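Long-range contacts in polyhedrin (Antheraea mylitta cypovirus 4, PDB 5A9C), which forms the crystalline matrix of the viral occlusion bodies, the polyhedra, which probably protect embedded cypovirus particles outside the insect host: residues A[59-64]-A[168-173]; A[84-89]-A[148-153]. All blocks are in the same frame, centred on the assembly; numbering follows the deposited sequence.

Interaction 1. Residues A[59-64]-A[168-173]; sequences PDYLKV and QTLTNN
Asp60 and Asn173 bring the two backbones closest, their CA atoms 5.6 Å apart, where the loop entering strand 61-66 meets the residue that follows helix 165-172. Asn173 carries the contact: with CG anti to its backbone N (chi1 -171°), its amide ties down the backbone of Asp60 and Tyr61 at the start of the strand. Asn173 OD1 accepts two backbone N-H groups from the same face of the carbonyl plane, Asp60 N at 3.0 Å and, in a straighter bond from well above that plane, Tyr61 N at 3.1 Å. Asn173 ND2 donates to Tyr61 O at 3.0 Å. Asparagine suits the place because one short side chain offers both acceptor and donor. The same amide lies stacked on the Tyr61 ring, planes 21° apart, with Asn173 ND2 3.4 Å above the ring centre. Thr169 CG2 packs against Asp60 CB at 3.6 Å and sits at the edge of the tyrosine ring, while Asp60 OD1 forms a salt bridge with Arg160. Lys63 of the second subunit bonds to the carbonyl oxygens of Leu170 and Asn173. Beside this subunit interface of the polyhedrin trimer, a side-chain amide just after a helix C-terminus anchors the first residues of a strand.

Interaction 2. Residues A[84-89]-A[148-153]; sequences VSFNGN and VLATAR
Phe86 reaches tip to tip toward Val148, bringing ring atom CE2 to 3.7 Å from Val148 CG1. The ring also presents its edge to Ala150, whose CB lies 4.0 Å from Phe86 CD2; the small methyl leaves room for the large ring on the facing strand. Val84 CG1 and Val148 CG2 meet more loosely at 4.2 Å. These side chains point inward from strands 84-87 and 148-151, which run nearly parallel, 9° apart, with axes 9.1 Å from each other, a spacing filled by side chains instead of backbone hydrogen bonds. Val97 and Val40 add further apolar surface around Phe86. Beyond the strands the two segments converge and the chemistry turns polar: Arg153 N donates to Asn89 O at 2.8 Å in a nearly straight bond, and Ala152 CA makes a CH-O contact with the same oxygen. A water bridges Gly88 O and Arg153 NH2, lying in the plane of the guanidinium at its edge. Gly88 has a positive phi of 121°, at which a side chain would press on the preceding carbonyl, so glycine fits this turn away from the strand. Two sheets packed face to face with apolar side chains between them are characteristic of a beta sandwich.

Both contacts are buried, but interaction 2 lies nearer the chain's centre, between the two sheets, whereas interaction 1 sits farther out, where a helix end meets the strand that is outermost in its sheet within this chain. Interaction 1 has the more extensive subunit contacts, including hydrogen bonds from Lys63; neighbouring subunits touch interaction 2 only by packing. They share the three-stranded sheet: 59-64 and 148-153 belong to neighbouring antiparallel strands, probably joined by hydrogen bonds from Leu62 N to Ala150 O (2.8 Å) and from Val64 N to Val148 O (2.9 Å). A side-chain amide serves backbone groups in interaction 1, while interaction 2 relies mainly on apolar side chains, with polar bonds gathered beyond the strand ends.

Interaction 1. Residues A[59-64]-A[168-173]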
loop_
_atom_site.group_PDB
_atom_site.type_symbol
_atom_site.label_atom_id
_atom_site.label_comp_id
_atom_site.label_asym_id
_atom_site.label_seq_id
_atom_site.Cartn_x
_atom_site.Cartn_y
_atom_site.Cartn_z
ATOM N N PRO A 59 1.697 9.601 10.365
ATOM C CA PRO A 59 1.071 10.788 10.959
ATOM C C PRO A 59 -0.431 10.693 11.253
ATOM O O PRO A 59 -0.902 11.422 12.127
ATOM C CB PRO A 59 1.316 11.865 9.903
ATOM C CG PRO A 59 1.309 11.111 8.618
ATOM C CD PRO A 59 1.939 9.767 8.920
ATOM N N ASP A 60 -1.167 9.836 10.553
ATOM C CA ASP A 60 -2.627 9.856 10.670
ATOM C C ASP A 60 -3.267 8.516 11.027
ATOM O O ASP A 60 -4.080 8.436 11.951
ATOM C CB ASP A 60 -3.253 10.409 9.389
ATOM C CG ASP A 60 -2.904 11.866 9.159
ATOM O OD1 ASP A 60 -3.203 12.693 10.047
ATOM O OD2 ASP A 60 -2.334 12.180 8.095
ATOM N N TYR A 61 -2.918 7.470 10.287
ATOM C CA TYR A 61 -3.478 6.151 10.547
ATOM C C TYR A 61 -2.578 5.050 10.012
ATOM O O TYR A 61 -1.797 5.255 9.081
ATOM C CB TYR A 61 -4.883 6.021 9.946
ATOM C CG TYR A 61 -4.913 6.173 8.445
ATOM C CD1 TYR A 61 -4.748 5.072 7.611
ATOM C CD2 TYR A 61 -5.092 7.418 7.858
ATOM C CE1 TYR A 61 -4.764 5.211 6.235
ATOM C CE2 TYR A 61 -5.110 7.566 6.484
ATOM C CZ TYR A 61 -4.944 6.460 5.678
ATOM O OH TYR A 61 -4.963 6.605 4.308
ATOM N N LEU A 62 -2.696 3.875 10.614
ATOM C CA LEU A 62 -1.907 2.729 10.206
ATOM C C LEU A 62 -2.783 1.489 10.131
ATOM O O LEU A 62 -3.462 1.140 11.097
ATOM C CB LEU A 62 -0.764 2.497 11.196
ATOM C CG LEU A 62 0.058 1.221 11.002
ATOM C CD1 LEU A 62 0.897 1.298 9.733
ATOM C CD2 LEU A 62 0.941 0.969 12.215
ATOM N N LYS A 63 -2.773 0.840 8.972
ATOM C CA LYS A 63 -3.417 -0.454 8.790
ATOM C C LYS A 63 -2.350 -1.482 8.439
ATOM O O LYS A 63 -1.670 -1.355 7.421
ATOM C CB LYS A 63 -4.463 -0.385 7.674
ATOM C CG LYS A 63 -5.598 0.587 7.941
ATOM C CD LYS A 63 -6.516 0.703 6.734
ATOM C CE LYS A 63 -5.738 1.127 5.498
ATOM N NZ LYS A 63 -6.613 1.264 4.305
ATOM N N VAL A 64 -2.195 -2.495 9.284
ATOM C CA VAL A 64 -1.148 -3.486 9.078
ATOM C C VAL A 64 -1.703 -4.891 8.906
ATOM O O VAL A 64 -2.594 -5.309 9.637
ATOM C CB VAL A 64 -0.155 -3.513 10.260
ATOM C CG1 VAL A 64 0.861 -4.633 10.075
ATOM C CG2 VAL A 64 0.541 -2.177 10.394
ATOM N N GLN A 168 -6.631 15.955 2.971
ATOM C CA GLN A 168 -5.244 16.154 3.374
ATOM C C GLN A 168 -4.719 14.939 4.129
ATOM O O GLN A 168 -3.585 14.514 3.922
ATOM C CB GLN A 168 -5.098 17.407 4.242
ATOM C CG GLN A 168 -3.675 17.645 4.732
ATOM C CD GLN A 168 -3.533 18.913 5.555
ATOM O OE1 GLN A 168 -4.498 19.394 6.149
ATOM N NE2 GLN A 168 -2.325 19.462 5.589
ATOM N N THR A 169 -5.552 14.385 5.003
ATOM C CA THR A 169 -5.179 13.215 5.790
ATOM C C THR A 169 -4.790 12.041 4.896
ATOM O O THR A 169 -3.805 11.352 5.151
ATOM C CB THR A 169 -6.327 12.785 6.722
ATOM O OG1 THR A 169 -6.527 13.785 7.728
ATOM C CG2 THR A 169 -6.006 11.456 7.390
ATOM N N LEU A 170 -5.573 11.822 3.847
ATOM C CA LEU A 170 -5.324 10.731 2.914
ATOM C C LEU A 170 -3.980 10.898 2.208
ATOM O O LEU A 170 -3.196 9.951 2.111
ATOM C CB LEU A 170 -6.465 10.645 1.895
ATOM C CG LEU A 170 -6.404 9.577 0.802
ATOM C CD1 LEU A 170 -5.452 9.998 -0.301
ATOM C CD2 LEU A 170 -6.002 8.227 1.381
ATOM N N THR A 171 -3.716 12.107 1.723
ATOM C CA THR A 171 -2.503 12.384 0.958
ATOM C C THR A 171 -1.294 12.641 1.853
ATOM O O THR A 171 -0.149 12.503 1.420
ATOM C CB THR A 171 -2.702 13.595 0.025
ATOM O OG1 THR A 171 -2.987 14.761 0.808
ATOM C CG2 THR A 171 -3.857 13.344 -0.927
ATOM N N ASN A 172 -1.553 13.010 3.101
ATOM C CA ASN A 172 -0.493 13.345 4.048
ATOM C C ASN A 172 0.062 12.117 4.764
ATOM O O ASN A 172 1.160 12.152 5.323
ATOM C CB ASN A 172 -1.021 14.347 5.077
ATOM C CG ASN A 172 -0.000 14.692 6.136
ATOM O OD1 ASN A 172 0.086 14.034 7.171
ATOM N ND2 ASN A 172 0.777 15.739 5.887
ATOM N N ASN A 173 -0.702 11.031 4.740
ATOM C CA ASN A 173 -0.357 9.843 5.512
ATOM C C ASN A 173 0.601 8.883 4.805
ATOM O O ASN A 173 0.174 7.922 4.162
ATOM C CB ASN A 173 -1.627 9.108 5.949
ATOM C CG ASN A 173 -1.341 7.988 6.927
ATOM O OD1 ASN A 173 -0.952 8.230 8.069
ATOM N ND2 ASN A 173 -1.537 6.752 6.483
#

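Interaction 2. Residues A[84-89]-A[148-153]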
loop_
_atom_site.group_PDB
_atom_site.type_symbol
_atom_site.label_atom_id
_atom_site.label_comp_id
_atom_site.label_asym_id
_atom_site.label_seq_id
_atom_site.Cartn_x
_atom_site.Cartn_y
_atom_site.Cartn_z
ATOM N N VAL A 84 2.979 -5.893 20.609
ATOM C CA VAL A 84 2.552 -4.773 19.787
ATOM C C VAL A 84 2.619 -3.496 20.613
ATOM O O VAL A 84 1.942 -3.367 21.634
ATOM C CB VAL A 84 1.134 -4.977 19.216
ATOM C CG1 VAL A 84 0.770 -3.821 18.294
ATOM C CG2 VAL A 84 1.053 -6.290 18.458
ATOM N N SER A 85 3.456 -2.566 20.168
ATOM C CA SER A 85 3.703 -1.324 20.886
ATOM C C SER A 85 3.027 -0.153 20.180
ATOM O O SER A 85 3.344 0.147 19.031
ATOM C CB SER A 85 5.209 -1.079 20.984
ATOM O OG SER A 85 5.497 0.161 21.609
ATOM N N PHE A 86 2.092 0.500 20.870
ATOM C CA PHE A 86 1.372 1.653 20.324
ATOM C C PHE A 86 1.899 2.937 20.958
ATOM O O PHE A 86 1.919 3.059 22.180
ATOM C CB PHE A 86 -0.124 1.554 20.646
ATOM C CG PHE A 86 -0.842 0.426 19.956
ATOM C CD1 PHE A 86 -0.884 -0.838 20.522
ATOM C CD2 PHE A 86 -1.518 0.645 18.766
ATOM C CE1 PHE A 86 -1.562 -1.874 19.895
ATOM C CE2 PHE A 86 -2.201 -0.381 18.135
ATOM C CZ PHE A 86 -2.224 -1.645 18.701
ATOM N N ASN A 87 2.302 3.906 20.143
ATOM C CA ASN A 87 2.859 5.140 20.691
ATOM C C ASN A 87 2.410 6.398 19.954
ATOM O O ASN A 87 2.424 6.450 18.722
ATOM C CB ASN A 87 4.391 5.069 20.729
ATOM C CG ASN A 87 4.902 3.780 21.351
ATOM O OD1 ASN A 87 5.179 3.718 22.550
ATOM N ND2 ASN A 87 5.021 2.741 20.537
ATOM N N GLY A 88 2.016 7.409 20.724
ATOM C CA GLY A 88 1.607 8.688 20.172
ATOM C C GLY A 88 0.187 9.073 20.538
ATOM O O GLY A 88 -0.424 8.490 21.438
ATOM N N ASN A 89 -0.338 10.065 19.828
ATOM C CA ASN A 89 -1.692 10.551 20.046
ATOM C C ASN A 89 -2.722 9.619 19.415
ATOM O O ASN A 89 -3.506 10.020 18.552
ATOM C CB ASN A 89 -1.834 11.964 19.476
ATOM C CG ASN A 89 -3.180 12.585 19.780
ATOM O OD1 ASN A 89 -3.834 12.232 20.760
ATOM N ND2 ASN A 89 -3.603 13.523 18.940
ATOM N N VAL A 148 -3.107 -5.029 12.621
ATOM C CA VAL A 148 -3.092 -3.927 13.579
ATOM C C VAL A 148 -3.757 -2.689 12.990
ATOM O O VAL A 148 -3.565 -2.367 11.817
ATOM C CB VAL A 148 -1.660 -3.564 14.016
ATOM C CG1 VAL A 148 -1.684 -2.445 15.053
ATOM C CG2 VAL A 148 -0.943 -4.790 14.568
ATOM N N LEU A 149 -4.548 -2.008 13.812
ATOM C CA LEU A 149 -5.131 -0.726 13.440
ATOM C C LEU A 149 -4.837 0.325 14.503
ATOM O O LEU A 149 -5.093 0.114 15.687
ATOM C CB LEU A 149 -6.643 -0.844 13.256
ATOM C CG LEU A 149 -7.370 0.493 13.083
ATOM C CD1 LEU A 149 -6.938 1.182 11.800
ATOM C CD2 LEU A 149 -8.877 0.302 13.101
ATOM N N ALA A 150 -4.299 1.459 14.073
ATOM C CA ALA A 150 -4.079 2.585 14.973
ATOM C C ALA A 150 -4.432 3.883 14.260
ATOM O O ALA A 150 -4.016 4.108 13.125
ATOM C CB ALA A 150 -2.641 2.610 15.459
ATOM N N THR A 151 -5.213 4.730 14.922
ATOM C CA THR A 151 -5.643 5.986 14.322
ATOM C C THR A 151 -5.394 7.165 15.251
ATOM O O THR A 151 -5.453 7.029 16.475
ATOM C CB THR A 151 -7.137 5.951 13.939
ATOM O OG1 THR A 151 -7.918 5.583 15.084
ATOM C CG2 THR A 151 -7.381 4.941 12.825
ATOM N N ALA A 152 -5.113 8.321 14.657
ATOM C CA ALA A 152 -4.883 9.542 15.416
ATOM C C ALA A 152 -6.152 9.955 16.144
ATOM O O ALA A 152 -7.248 9.893 15.585
ATOM C CB ALA A 152 -4.416 10.657 14.495
ATOM N N ARG A 153 -5.995 10.384 17.391
ATOM C CA ARG A 153 -7.120 10.813 18.208
ATOM C C ARG A 153 -7.784 12.055 17.617
ATOM O O ARG A 153 -7.138 13.082 17.412
ATOM C CB ARG A 153 -6.656 11.080 19.643
ATOM C CG ARG A 153 -7.775 11.320 20.636
ATOM C CD ARG A 153 -7.240 11.470 22.057
ATOM N NE ARG A 153 -6.687 10.223 22.583
ATOM C CZ ARG A 153 -5.387 9.968 22.705
ATOM N NH1 ARG A 153 -4.488 10.872 22.341
ATOM N NH2 ARG A 153 -4.984 8.806 23.197
HETATM O O HOH W 1 -1.789 9.017 23.903
#